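Local coordinates for putative non-ribosomal peptide synthetase (Actinomadura parvosata subsp. kistnae, PDB 6M7L), which probably belongs to a peptide assembly line as a condensation-type domain, a fold whose active members join carrier-bound intermediates through an amide bond, at residues 401-406 with 411-416; 44-49 with 156-161; 28-33 with 367-372; 281-286 with 444-449; 415-420 with 426-431. All blocks are in the same frame, centred on the assembly; numbering follows the deposited sequence.

Contact 1 of 5, residues 401-406 with 411-416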
# COMPACT_ATOMS: atom_id res chain seq x y z
N MET A 401 -10.51 -7.37 15.22
CA MET A 401 -10.43 -7.27 16.67
C MET A 401 -11.44 -6.23 17.15
O MET A 401 -11.88 -5.38 16.37
CB MET A 401 -9.02 -6.86 17.11
CG MET A 401 -7.91 -7.80 16.67
SD MET A 401 -7.60 -9.12 17.86
CE MET A 401 -7.36 -8.17 19.36
N PRO A 402 -11.83 -6.27 18.42
CA PRO A 402 -12.65 -5.19 18.97
C PRO A 402 -11.92 -3.86 18.91
O PRO A 402 -10.71 -3.79 18.66
CB PRO A 402 -12.91 -5.63 20.42
CG PRO A 402 -12.76 -7.11 20.39
CD PRO A 402 -11.68 -7.39 19.38
N GLU A 403 -12.67 -2.78 19.12
CA GLU A 403 -12.10 -1.44 19.06
C GLU A 403 -10.94 -1.31 20.03
O GLU A 403 -10.96 -1.89 21.13
CB GLU A 403 -13.18 -0.40 19.37
CG GLU A 403 -14.28 -0.29 18.33
CD GLU A 403 -13.82 0.37 17.04
OE1 GLU A 403 -14.56 0.29 16.04
OE2 GLU A 403 -12.72 0.96 17.03
N GLU A 404 -9.93 -0.55 19.63
CA GLU A 404 -8.74 -0.37 20.45
C GLU A 404 -9.10 0.28 21.78
O GLU A 404 -10.04 1.07 21.88
CB GLU A 404 -7.71 0.49 19.72
CG GLU A 404 -6.88 -0.26 18.70
CD GLU A 404 -6.12 0.66 17.78
OE1 GLU A 404 -6.54 1.83 17.62
OE2 GLU A 404 -5.09 0.23 17.21
N ALA A 405 -8.33 -0.06 22.81
CA ALA A 405 -8.46 0.61 24.09
C ALA A 405 -8.10 2.08 23.93
O ALA A 405 -7.12 2.43 23.27
CB ALA A 405 -7.55 -0.05 25.14
N MET A 406 -8.91 2.96 24.52
CA MET A 406 -8.70 4.39 24.39
C MET A 406 -9.05 5.08 25.69
O MET A 406 -9.79 4.55 26.52
CB MET A 406 -9.52 4.98 23.24
CG MET A 406 -11.02 4.98 23.48
SD MET A 406 -11.91 5.81 22.15
CE MET A 406 -13.55 5.92 22.83
N TRP A 411 -14.64 9.01 19.86
CA TRP A 411 -13.67 9.15 18.77
C TRP A 411 -14.45 8.98 17.47
O TRP A 411 -14.78 7.86 17.07
CB TRP A 411 -12.54 8.13 18.89
CG TRP A 411 -11.31 8.54 18.14
CD1 TRP A 411 -11.16 9.66 17.38
CD2 TRP A 411 -10.06 7.84 18.09
NE1 TRP A 411 -9.89 9.71 16.86
CE2 TRP A 411 -9.20 8.60 17.27
CE3 TRP A 411 -9.59 6.65 18.65
CZ2 TRP A 411 -7.89 8.21 17.01
CZ3 TRP A 411 -8.29 6.26 18.38
CH2 TRP A 411 -7.46 7.04 17.57
N LEU A 412 -14.73 10.10 16.81
CA LEU A 412 -15.49 10.09 15.56
C LEU A 412 -14.51 9.95 14.39
O LEU A 412 -13.74 10.87 14.11
CB LEU A 412 -16.33 11.35 15.44
CG LEU A 412 -17.14 11.49 14.15
CD1 LEU A 412 -18.07 10.30 13.97
CD2 LEU A 412 -17.92 12.79 14.16
N LYS A 413 -14.55 8.81 13.72
CA LYS A 413 -13.69 8.52 12.58
C LYS A 413 -14.57 8.41 11.34
O LYS A 413 -15.42 7.52 11.26
CB LYS A 413 -12.92 7.22 12.80
CG LYS A 413 -12.08 7.19 14.06
CD LYS A 413 -11.76 5.76 14.47
CE LYS A 413 -10.59 5.71 15.44
NZ LYS A 413 -10.41 4.35 16.03
N LEU A 414 -14.36 9.30 10.38
CA LEU A 414 -15.22 9.39 9.20
C LEU A 414 -14.39 9.32 7.93
O LEU A 414 -13.28 9.84 7.86
CB LEU A 414 -16.05 10.67 9.22
CG LEU A 414 -17.09 10.75 10.34
CD1 LEU A 414 -17.69 12.14 10.43
CD2 LEU A 414 -18.17 9.71 10.11
N LEU A 415 -14.96 8.67 6.91
CA LEU A 415 -14.37 8.61 5.58
C LEU A 415 -15.06 9.64 4.69
O LEU A 415 -16.29 9.64 4.57
CB LEU A 415 -14.51 7.22 4.98
CG LEU A 415 -13.46 6.18 5.38
CD1 LEU A 415 -13.87 4.80 4.91
CD2 LEU A 415 -12.10 6.55 4.81
N ASP A 416 -14.26 10.50 4.06
CA ASP A 416 -14.76 11.56 3.19
C ASP A 416 -14.77 11.05 1.75
O ASP A 416 -13.85 11.28 0.97
CB ASP A 416 -13.92 12.82 3.35
CG ASP A 416 -14.49 14.01 2.60
OD1 ASP A 416 -15.63 13.92 2.11
OD2 ASP A 416 -13.79 15.04 2.51
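Met-406 and Trp-411 make the apolar part of this contact. The sulfur SD of Met-406 lies 4.1 Å from CB of Trp-411, and the two side chains meet at a slant. CG of Met-406 sits between the backbone N and the carbonyl carbon (chi1 68°). Beyond CG the chain is extended, which carries the sulfur out to the strand. Lys-413 adds to the cluster from within its own strand. Its CE lies over the centre of the indole of Trp-411, 3.4 Å above the plane. The indole NE1 is hydrogen-bonded to OE1 of Gln-377, which helps set the turn of the ring.

The second part is electrostatic. OE2 of Glu-403 stands 4.2 Å from NZ of Lys-413, too far for a salt bridge. OE1 of Glu-404 is 4.9 Å from the same NZ. The two carboxylates would probably stabilise the positive charge of the lysine through space. Glu-403 is anchored at its other oxygen, OE1, by Ser-248 OG.

Loop 401-406 runs between strand 395-399 of one sheet and strand 410-418 of the other. This is consistent with the crossover, or latch, that links the two lobes of condensation domains.

Contact 2 of 5, residues 44-49 with 156-161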
# COMPACT_ATOMS: atom_id res chain seq x y z
N LEU A 44 -2.97 -0.07 26.89
CA LEU A 44 -2.94 0.81 25.72
C LEU A 44 -1.95 0.21 24.73
O LEU A 44 -0.75 0.49 24.75
CB LEU A 44 -2.54 2.22 26.12
CG LEU A 44 -3.61 3.00 26.89
CD1 LEU A 44 -3.08 4.34 27.38
CD2 LEU A 44 -4.84 3.19 26.01
N HIS A 45 -2.48 -0.66 23.86
CA HIS A 45 -1.67 -1.42 22.92
C HIS A 45 -2.20 -1.24 21.51
O HIS A 45 -3.38 -0.95 21.29
CB HIS A 45 -1.67 -2.92 23.26
CG HIS A 45 -1.35 -3.23 24.69
ND1 HIS A 45 -1.90 -4.30 25.36
CD2 HIS A 45 -0.52 -2.62 25.57
CE1 HIS A 45 -1.43 -4.33 26.59
NE2 HIS A 45 -0.59 -3.32 26.75
N VAL A 46 -1.31 -1.41 20.54
CA VAL A 46 -1.70 -1.68 19.17
C VAL A 46 -1.59 -3.18 18.95
O VAL A 46 -0.77 -3.86 19.58
CB VAL A 46 -0.84 -0.90 18.15
CG1 VAL A 46 -1.16 0.59 18.21
CG2 VAL A 46 0.63 -1.15 18.41
N ARG A 47 -2.44 -3.72 18.08
CA ARG A 47 -2.42 -5.16 17.88
C ARG A 47 -3.01 -5.51 16.52
O ARG A 47 -3.85 -4.78 15.98
CB ARG A 47 -3.18 -5.89 19.00
CG ARG A 47 -4.69 -5.75 18.97
CD ARG A 47 -5.13 -4.37 19.48
NE ARG A 47 -5.93 -3.67 18.48
CZ ARG A 47 -7.25 -3.74 18.41
NH1 ARG A 47 -7.89 -3.10 17.45
NH2 ARG A 47 -7.93 -4.46 19.30
N VAL A 48 -2.54 -6.62 15.97
CA VAL A 48 -2.97 -7.11 14.67
C VAL A 48 -3.09 -8.62 14.74
O VAL A 48 -2.19 -9.30 15.25
CB VAL A 48 -1.99 -6.69 13.55
CG1 VAL A 48 -0.55 -7.05 13.93
CG2 VAL A 48 -2.38 -7.33 12.23
N ALA A 49 -4.20 -9.15 14.24
CA ALA A 49 -4.42 -10.59 14.15
C ALA A 49 -4.43 -10.98 12.68
O ALA A 49 -5.17 -10.41 11.88
CB ALA A 49 -5.73 -10.99 14.83
N GLU A 156 0.30 3.54 12.75
CA GLU A 156 1.02 3.28 11.51
C GLU A 156 2.09 2.21 11.66
O GLU A 156 2.46 1.57 10.67
CB GLU A 156 1.66 4.57 10.98
CG GLU A 156 0.67 5.63 10.52
CD GLU A 156 -0.08 6.27 11.67
OE1 GLU A 156 0.52 6.42 12.75
OE2 GLU A 156 -1.27 6.60 11.49
N SER A 157 2.60 2.00 12.88
CA SER A 157 3.63 0.98 13.10
C SER A 157 3.10 -0.43 12.89
O SER A 157 3.89 -1.33 12.61
CB SER A 157 4.22 1.11 14.50
OG SER A 157 5.01 2.28 14.62
N VAL A 158 1.79 -0.64 13.03
CA VAL A 158 1.23 -1.97 12.83
C VAL A 158 1.46 -2.43 11.40
O VAL A 158 1.87 -3.57 11.15
CB VAL A 158 -0.27 -1.98 13.19
CG1 VAL A 158 -0.92 -3.28 12.73
CG2 VAL A 158 -0.45 -1.81 14.68
N ASP A 159 1.21 -1.54 10.44
CA ASP A 159 1.50 -1.83 9.04
C ASP A 159 2.98 -2.12 8.84
O ASP A 159 3.35 -3.10 8.18
CB ASP A 159 1.05 -0.66 8.16
CG ASP A 159 1.42 -0.85 6.71
OD1 ASP A 159 1.08 -1.91 6.14
OD2 ASP A 159 2.03 0.07 6.13
N VAL A 160 3.85 -1.29 9.42
CA VAL A 160 5.29 -1.51 9.34
C VAL A 160 5.66 -2.84 10.00
O VAL A 160 6.50 -3.59 9.50
CB VAL A 160 6.05 -0.34 9.98
CG1 VAL A 160 7.54 -0.65 10.08
CG2 VAL A 160 5.81 0.94 9.18
N LEU A 161 5.03 -3.14 11.14
CA LEU A 161 5.28 -4.41 11.83
C LEU A 161 5.01 -5.59 10.91
O LEU A 161 5.88 -6.46 10.72
CB LEU A 161 4.39 -4.49 13.07
CG LEU A 161 5.02 -4.91 14.40
CD1 LEU A 161 6.04 -6.01 14.19
CD2 LEU A 161 5.63 -3.71 15.11
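Val-48 and Val-158 bring the two backbones closest, CA to CA 6.9 Å, where strand 45-49 crosses helix 156-161 at -41° with the axes 8.5 Å apart. This is helix-on-sheet packing in the alpha/beta sandwich of a condensation-domain lobe. The strand is an inner one of its sheet, between strands 141-149 and 395-399. The helix begins just after Asp-154, which with His-149 and Arg-150 occupies positions of the family's HHxxxDG motif. Here the second histidine is an arginine and the final glycine a glutamate. OG of Ser-157 is hydrogen-bonded to Asp-154 OD1, tying the helix start to that motif.

The side-chain contact is purely apolar. Val-158 drives a fork between two strand valines. Its CG1 lies anti to the backbone N (chi1 169°) and goes to Val-48, while CG2 goes to Val-46. Each strand valine passes alongside Val-158, the two pointing opposite ways. Arg-47, between the two valines, points away from the helix, and its NH2 bonds to Pro-402 O. Cutting Val-158 back to an alanine would probably open a gap under Val-46 and Val-48. CG2 of Val-158 is 3.6 Å from Val-46 CB, and CG1 of Val-158 is 3.7 Å from Val-48 CB.

Contact 3 of 5, residues 28-33 with 367-372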
# COMPACT_ATOMS: atom_id res chain seq x y z
N GLN A 28 6.27 8.59 25.29
CA GLN A 28 6.73 7.41 26.02
C GLN A 28 6.60 7.61 27.53
O GLN A 28 6.22 6.68 28.26
CB GLN A 28 8.18 7.09 25.66
CG GLN A 28 8.36 6.51 24.28
CD GLN A 28 9.80 6.16 24.00
OE1 GLN A 28 10.70 6.97 24.24
NE2 GLN A 28 10.04 4.95 23.51
N ARG A 29 6.92 8.81 28.00
CA ARG A 29 6.78 9.12 29.42
C ARG A 29 5.34 8.90 29.89
O ARG A 29 5.10 8.24 30.91
CB ARG A 29 7.22 10.56 29.69
CG ARG A 29 6.93 11.08 31.08
CD ARG A 29 7.71 10.33 32.14
NE ARG A 29 7.38 10.83 33.48
CZ ARG A 29 7.83 10.30 34.61
NH1 ARG A 29 8.64 9.25 34.59
NH2 ARG A 29 7.47 10.83 35.77
N ARG A 30 4.37 9.42 29.14
CA ARG A 30 2.98 9.24 29.53
C ARG A 30 2.54 7.79 29.38
O ARG A 30 1.82 7.26 30.23
CB ARG A 30 2.08 10.16 28.70
CG ARG A 30 0.65 10.21 29.20
CD ARG A 30 -0.16 11.30 28.52
NE ARG A 30 -1.53 11.32 29.01
CZ ARG A 30 -2.50 10.54 28.55
NH1 ARG A 30 -2.25 9.68 27.58
NH2 ARG A 30 -3.72 10.63 29.07
N MET A 31 2.98 7.13 28.30
CA MET A 31 2.60 5.73 28.09
C MET A 31 3.16 4.84 29.20
O MET A 31 2.48 3.92 29.66
CB MET A 31 3.08 5.25 26.73
CG MET A 31 2.39 5.91 25.55
SD MET A 31 0.60 5.79 25.66
CE MET A 31 0.42 4.03 25.90
N TRP A 32 4.39 5.10 29.63
CA TRP A 32 4.98 4.31 30.70
C TRP A 32 4.18 4.46 31.99
O TRP A 32 3.87 3.47 32.66
CB TRP A 32 6.44 4.72 30.91
CG TRP A 32 7.19 3.81 31.84
CD1 TRP A 32 7.91 2.70 31.50
CD2 TRP A 32 7.28 3.92 33.27
NE1 TRP A 32 8.45 2.12 32.62
CE2 TRP A 32 8.08 2.85 33.72
CE3 TRP A 32 6.77 4.82 34.21
CZ2 TRP A 32 8.38 2.66 35.07
CZ3 TRP A 32 7.06 4.63 35.54
CH2 TRP A 32 7.86 3.56 35.96
N LEU A 33 3.83 5.70 32.33
CA LEU A 33 3.07 5.95 33.56
C LEU A 33 1.72 5.24 33.53
O LEU A 33 1.37 4.51 34.46
CB LEU A 33 2.90 7.46 33.76
CG LEU A 33 4.18 8.22 34.10
CD1 LEU A 33 3.96 9.72 34.06
CD2 LEU A 33 4.70 7.80 35.46
N THR A 367 -8.79 8.59 34.29
CA THR A 367 -10.12 8.21 33.86
C THR A 367 -10.78 9.27 32.98
O THR A 367 -11.92 9.06 32.54
CB THR A 367 -11.00 7.92 35.09
OG1 THR A 367 -12.14 7.15 34.69
CG2 THR A 367 -11.48 9.21 35.74
N ARG A 368 -10.11 10.39 32.72
CA ARG A 368 -10.56 11.39 31.77
C ARG A 368 -9.36 11.91 31.00
O ARG A 368 -8.37 12.32 31.61
CB ARG A 368 -11.29 12.54 32.46
CG ARG A 368 -11.77 13.62 31.50
CD ARG A 368 -12.77 14.56 32.16
NE ARG A 368 -12.13 15.41 33.16
CZ ARG A 368 -11.86 16.70 32.99
NH1 ARG A 368 -12.19 17.29 31.85
NH2 ARG A 368 -11.28 17.39 33.96
N HIS A 369 -9.45 11.88 29.68
CA HIS A 369 -8.31 12.27 28.85
C HIS A 369 -8.03 13.76 29.01
O HIS A 369 -8.96 14.57 29.16
CB HIS A 369 -8.59 11.94 27.38
CG HIS A 369 -7.39 12.06 26.50
ND1 HIS A 369 -7.10 13.20 25.77
CD2 HIS A 369 -6.39 11.18 26.22
CE1 HIS A 369 -5.99 13.01 25.09
NE2 HIS A 369 -5.54 11.80 25.34
N PRO A 370 -6.76 14.17 28.99
CA PRO A 370 -6.43 15.58 29.19
C PRO A 370 -6.89 16.46 28.03
O PRO A 370 -6.97 16.03 26.88
CB PRO A 370 -4.90 15.58 29.29
CG PRO A 370 -4.53 14.18 29.66
CD PRO A 370 -5.55 13.32 28.98
N ILE A 371 -7.22 17.71 28.38
CA ILE A 371 -7.52 18.79 27.44
C ILE A 371 -8.77 18.50 26.61
O ILE A 371 -9.66 19.35 26.51
CB ILE A 371 -6.31 19.09 26.53
CG1 ILE A 371 -5.09 19.43 27.39
CG2 ILE A 371 -6.63 20.26 25.61
CD1 ILE A 371 -3.86 19.81 26.59
N PHE A 372 -8.84 17.32 25.99
CA PHE A 372 -10.03 16.94 25.24
C PHE A 372 -10.39 15.50 25.55
O PHE A 372 -9.53 14.68 25.87
CB PHE A 372 -9.84 17.14 23.72
CG PHE A 372 -8.66 16.40 23.15
CD1 PHE A 372 -8.79 15.08 22.73
CD2 PHE A 372 -7.44 17.02 23.01
CE1 PHE A 372 -7.71 14.40 22.20
CE2 PHE A 372 -6.36 16.34 22.48
CZ PHE A 372 -6.49 15.03 22.07
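ND1 of His-369, in the ring that Arg-30 reaches from helix 26-34, is held by two carbonyls of its own loop. It donates to Phe-372 O at 2.8 Å, with an N-H...O angle of 142°. The oxygen lies near the plane of the imidazole, at its edge. A second, weak bond goes to Pro-370 O at 3.0 Å. Together they fix the rotation of the ring. CD of Pro-370 covers one ring face, 3.3 Å above the plane and offset to the rim. The ring of Phe-353 also meets the imidazole, planes nearly parallel.

Arg-30 comes from the opposite direction to the proline. With CG anti to the backbone N (chi1 -170°) and the chain extended to NE, its guanidinium spans the distance between helix and loop. NH2 rests obliquely 3.3 Å from CD of Pro-370 and 3.9 Å from CD2 of His-369. No hydrogen bond crosses the contact, and NH1 forms a salt bridge with Glu-407 OE2. A leucine in place of Arg-30 would probably leave Glu-407 without its counter-charge and take the cover from Pro-370.

This joins helix 26-34, beside strand 45-53, to the loop before strand 374-380, consistent with packing across the junction of the two condensation lobes. NE2 of His-369 lies 4.3 Å from Arg-30 NH2. The positive guanidinium nearby would probably disfavour a proton on NE2, though Glu-407 offsets part of its charge.

Contact 4 of 5, residues 281-286 with 444-449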
# COMPACT_ATOMS: atom_id res chain seq x y z
N ALA A 281 -18.75 20.48 17.39
CA ALA A 281 -18.58 21.48 18.43
C ALA A 281 -19.92 22.06 18.87
O ALA A 281 -20.09 22.42 20.04
CB ALA A 281 -17.65 22.59 17.95
N MET A 282 -20.88 22.17 17.95
CA MET A 282 -22.21 22.62 18.33
C MET A 282 -22.94 21.57 19.15
O MET A 282 -23.56 21.89 20.17
CB MET A 282 -23.03 22.96 17.08
CG MET A 282 -22.39 24.03 16.20
SD MET A 282 -23.36 24.43 14.73
CE MET A 282 -24.76 25.27 15.47
N LEU A 283 -22.85 20.30 18.73
CA LEU A 283 -23.54 19.23 19.44
C LEU A 283 -23.03 19.10 20.87
O LEU A 283 -23.82 19.05 21.82
CB LEU A 283 -23.36 17.91 18.69
CG LEU A 283 -24.06 16.69 19.30
CD1 LEU A 283 -25.57 16.86 19.23
CD2 LEU A 283 -23.62 15.43 18.59
N LEU A 284 -21.71 19.04 21.05
CA LEU A 284 -21.15 18.94 22.39
C LEU A 284 -21.46 20.18 23.22
O LEU A 284 -21.66 20.08 24.43
CB LEU A 284 -19.64 18.71 22.32
CG LEU A 284 -19.19 17.43 21.62
CD1 LEU A 284 -17.69 17.26 21.77
CD2 LEU A 284 -19.93 16.23 22.18
N SER A 285 -21.50 21.35 22.58
CA SER A 285 -21.80 22.58 23.30
C SER A 285 -23.19 22.53 23.92
O SER A 285 -23.38 22.94 25.07
CB SER A 285 -21.69 23.78 22.36
OG SER A 285 -21.93 25.00 23.05
N ARG A 286 -24.17 22.02 23.17
CA ARG A 286 -25.54 21.97 23.68
C ARG A 286 -25.74 20.80 24.63
O ARG A 286 -26.49 20.92 25.61
CB ARG A 286 -26.52 21.89 22.51
CG ARG A 286 -26.56 23.15 21.66
CD ARG A 286 -27.49 24.19 22.26
NE ARG A 286 -28.88 23.74 22.21
CZ ARG A 286 -29.69 23.96 21.19
NH1 ARG A 286 -30.94 23.52 21.22
NH2 ARG A 286 -29.25 24.62 20.12
N GLU A 444 -25.70 5.23 19.83
CA GLU A 444 -26.60 5.35 18.69
C GLU A 444 -27.40 6.64 18.76
O GLU A 444 -27.56 7.35 17.76
CB GLU A 444 -27.54 4.15 18.62
CG GLU A 444 -26.93 2.89 18.06
CD GLU A 444 -27.92 1.74 18.05
OE1 GLU A 444 -28.99 1.87 18.68
OE2 GLU A 444 -27.62 0.70 17.42
N ALA A 445 -27.93 6.97 19.94
CA ALA A 445 -28.64 8.23 20.12
C ALA A 445 -27.73 9.41 19.83
O ALA A 445 -28.18 10.42 19.28
CB ALA A 445 -29.20 8.32 21.54
N LEU A 446 -26.45 9.30 20.19
CA LEU A 446 -25.50 10.37 19.90
C LEU A 446 -25.21 10.45 18.40
O LEU A 446 -25.23 11.54 17.82
CB LEU A 446 -24.22 10.15 20.69
CG LEU A 446 -23.82 11.31 21.60
CD1 LEU A 446 -22.54 10.99 22.34
CD2 LEU A 446 -23.66 12.58 20.78
N ALA A 447 -24.93 9.31 17.77
CA ALA A 447 -24.67 9.29 16.34
C ALA A 447 -25.85 9.86 15.56
O ALA A 447 -25.68 10.70 14.67
CB ALA A 447 -24.36 7.87 15.88
N GLN A 448 -27.07 9.41 15.89
CA GLN A 448 -28.25 9.93 15.22
C GLN A 448 -28.42 11.42 15.50
O GLN A 448 -28.85 12.18 14.61
CB GLN A 448 -29.49 9.15 15.67
CG GLN A 448 -30.81 9.71 15.20
CD GLN A 448 -31.45 10.63 16.22
OE1 GLN A 448 -31.45 10.34 17.42
NE2 GLN A 448 -32.01 11.74 15.75
N ARG A 449 -28.08 11.87 16.71
CA ARG A 449 -28.20 13.28 17.05
C ARG A 449 -27.23 14.13 16.23
O ARG A 449 -27.56 15.25 15.84
CB ARG A 449 -27.97 13.49 18.54
CG ARG A 449 -28.70 14.68 19.14
CD ARG A 449 -29.74 14.23 20.15
NE ARG A 449 -29.14 13.77 21.40
CZ ARG A 449 -29.82 13.20 22.40
NH1 ARG A 449 -29.19 12.82 23.50
NH2 ARG A 449 -31.12 13.01 22.28
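CG of Leu-283 lies anti to the backbone N (chi1 -179°) and chi2 is 66°, which spreads the two methyls between two residues of the facing helix. CD2 goes to Leu-446 and CD1 to Arg-449. The leucine pair meets methyl to methyl, CD2 of Leu-283 to CD2 of Leu-446 at 3.6 Å, with the side chains crossing at a slant.

Arg-449 takes part through its aliphatic root. Its CG is 3.8 Å from CD1 of Leu-283, and its CB is 4.2 Å from the same methyl. The two side chains cross at about a right angle. The arginine then bends at chi2 and chi3, and its guanidinium makes no close contact with segment 281-286. The contact is therefore hydrophobic throughout, although one partner is charged.

This is helix-to-helix packing, helix 272-288 against helix 440-459, beside the four-stranded sheet of the condensation fold. Further along the second helix, Leu-450 and Leu-453 also touch Leu-283, and Val-470 of the C-terminal region does the same. Each helix also rests on a strand: Leu-284 packs on Val-293 and Ile-295 of strand 292-299, and Ala-447 packs on Val-249 and Leu-251 of strand 246-253, an outer strand of that sheet.

Contact 5 of 5, residues 415-420 with 426-431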
# COMPACT_ATOMS: atom_id res chain seq x y z
N LEU A 415 -14.96 8.67 6.91
CA LEU A 415 -14.37 8.61 5.58
C LEU A 415 -15.06 9.64 4.69
O LEU A 415 -16.29 9.64 4.57
CB LEU A 415 -14.51 7.22 4.98
CG LEU A 415 -13.46 6.18 5.38
CD1 LEU A 415 -13.87 4.80 4.91
CD2 LEU A 415 -12.10 6.55 4.81
N ASP A 416 -14.26 10.50 4.06
CA ASP A 416 -14.76 11.56 3.19
C ASP A 416 -14.77 11.05 1.75
O ASP A 416 -13.85 11.28 0.97
CB ASP A 416 -13.92 12.82 3.35
CG ASP A 416 -14.49 14.01 2.60
OD1 ASP A 416 -15.63 13.92 2.11
OD2 ASP A 416 -13.79 15.04 2.51
N HIS A 417 -15.83 10.32 1.41
CA HIS A 417 -15.96 9.75 0.08
C HIS A 417 -16.18 10.83 -0.96
O HIS A 417 -16.95 11.78 -0.75
CB HIS A 417 -17.10 8.74 0.03
CG HIS A 417 -16.81 7.45 0.74
ND1 HIS A 417 -15.58 6.84 0.69
CD2 HIS A 417 -17.59 6.66 1.52
CE1 HIS A 417 -15.61 5.72 1.40
NE2 HIS A 417 -16.82 5.60 1.91
N ARG A 418 -15.52 10.69 -2.11
CA ARG A 418 -15.61 11.66 -3.19
C ARG A 418 -15.79 10.95 -4.52
O ARG A 418 -15.32 9.82 -4.71
CB ARG A 418 -14.37 12.56 -3.25
CG ARG A 418 -14.13 13.40 -2.00
CD ARG A 418 -15.26 14.39 -1.76
NE ARG A 418 -14.98 15.25 -0.62
CZ ARG A 418 -14.39 16.44 -0.70
NH1 ARG A 418 -14.17 17.15 0.40
NH2 ARG A 418 -14.03 16.92 -1.88
N THR A 419 -16.46 11.63 -5.45
CA THR A 419 -16.44 11.22 -6.84
C THR A 419 -15.11 11.62 -7.46
O THR A 419 -14.35 12.42 -6.90
CB THR A 419 -17.61 11.86 -7.60
OG1 THR A 419 -18.78 11.86 -6.77
CG2 THR A 419 -17.93 11.08 -8.87
N ASP A 420 -14.81 11.05 -8.63
CA ASP A 420 -13.56 11.35 -9.32
C ASP A 420 -13.36 12.84 -9.54
O ASP A 420 -12.21 13.29 -9.68
CB ASP A 420 -13.51 10.61 -10.66
CG ASP A 420 -13.56 9.10 -10.49
OD1 ASP A 420 -14.64 8.58 -10.14
OD2 ASP A 420 -12.53 8.44 -10.71
N GLY A 426 -20.94 10.90 -0.05
CA GLY A 426 -21.29 10.27 1.20
C GLY A 426 -20.19 10.41 2.25
O GLY A 426 -19.00 10.49 1.93
N LEU A 427 -20.61 10.44 3.51
CA LEU A 427 -19.70 10.52 4.66
C LEU A 427 -19.99 9.31 5.54
O LEU A 427 -21.03 9.26 6.20
CB LEU A 427 -19.89 11.83 5.42
CG LEU A 427 -18.75 12.32 6.31
CD1 LEU A 427 -17.51 12.59 5.48
CD2 LEU A 427 -19.17 13.57 7.07
N VAL A 428 -19.07 8.34 5.55
CA VAL A 428 -19.28 7.06 6.22
C VAL A 428 -18.18 6.85 7.25
O VAL A 428 -17.00 7.08 6.97
CB VAL A 428 -19.30 5.90 5.20
CG1 VAL A 428 -19.31 4.56 5.91
CG2 VAL A 428 -20.51 6.03 4.29
N GLY A 429 -18.57 6.41 8.44
CA GLY A 429 -17.59 6.14 9.47
C GLY A 429 -18.22 5.51 10.70
O GLY A 429 -19.29 4.91 10.63
N SER A 430 -17.54 5.68 11.83
CA SER A 430 -17.95 5.06 13.08
C SER A 430 -17.75 6.04 14.23
O SER A 430 -16.75 6.76 14.27
CB SER A 430 -17.15 3.78 13.35
OG SER A 430 -17.40 2.80 12.36
N LEU A 431 -18.70 6.05 15.15
CA LEU A 431 -18.56 6.78 16.41
C LEU A 431 -18.04 5.79 17.45
O LEU A 431 -18.80 4.98 17.99
CB LEU A 431 -19.88 7.40 16.84
CG LEU A 431 -19.85 8.06 18.22
CD1 LEU A 431 -18.82 9.18 18.25
CD2 LEU A 431 -21.22 8.58 18.62
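Leu-415 and Val-428 form a hydrogen-bonded pair of an antiparallel beta hairpin made by strands 410-418 and 424-434. Leu-415 N donates to Val-428 O at 2.6 Å, and Val-428 N returns a bond to Leu-415 O at 3.2 Å. Asp-416 and Leu-427 follow as a non-hydrogen-bonded pair. Toward the turn His-417 N makes a weak bond to Gly-426 O, and His-417 also bonds through its backbone to Asp-425.

Side chains fill in on the two faces of the hairpin. CG2 of Val-428 meets the imidazole of His-417 at its edge, 4.1 Å from CD2 of His-417. A face of the same ring lies over CB of Leu-415. On the other face, CD1 of Leu-427 sits 3.7 Å from CA of Asp-416. Gly-426 has phi 96° and psi 150°, where a CB would collide with the preceding carbonyl oxygen.

Outside the hairpin, strand 246-253 bonds to strand 424-434 and strand 374-380 bonds to strand 410-418, so both are inner strands. Leu-427 packs on Met-272 and Val-276 of helix 272-288. The carboxylate of Asp-416 is held by a salt bridge within its own strand. NE of Arg-418 points at OD1 of Asp-416 from 3.1 Å, in the guanidinium plane but from above the carboxylate plane.

In the fold
Along the chain, contact 2 lies wholly within the span between the two segments of contact 3, and contacts 1 and 5 lie within that of contact 4. Contact 2 belongs to the sheet that contains strand 45-53. Contacts 1 and 5 share strand 410-418 and Leu-415 and Asp-416; their centres are 14 Å apart. Contact 1 also touches contact 2, at 14 Å between centres, through the bond of Pro-402 O to Arg-47 NH2, so it bridges the two sheets. Contact 4 meets contact 5 where Leu-431 packs on helix 440-459. Contacts 3 and 5 lie on opposite sides of the chain's centre. The set thus follows the two-lobed condensation fold from one lobe to the other.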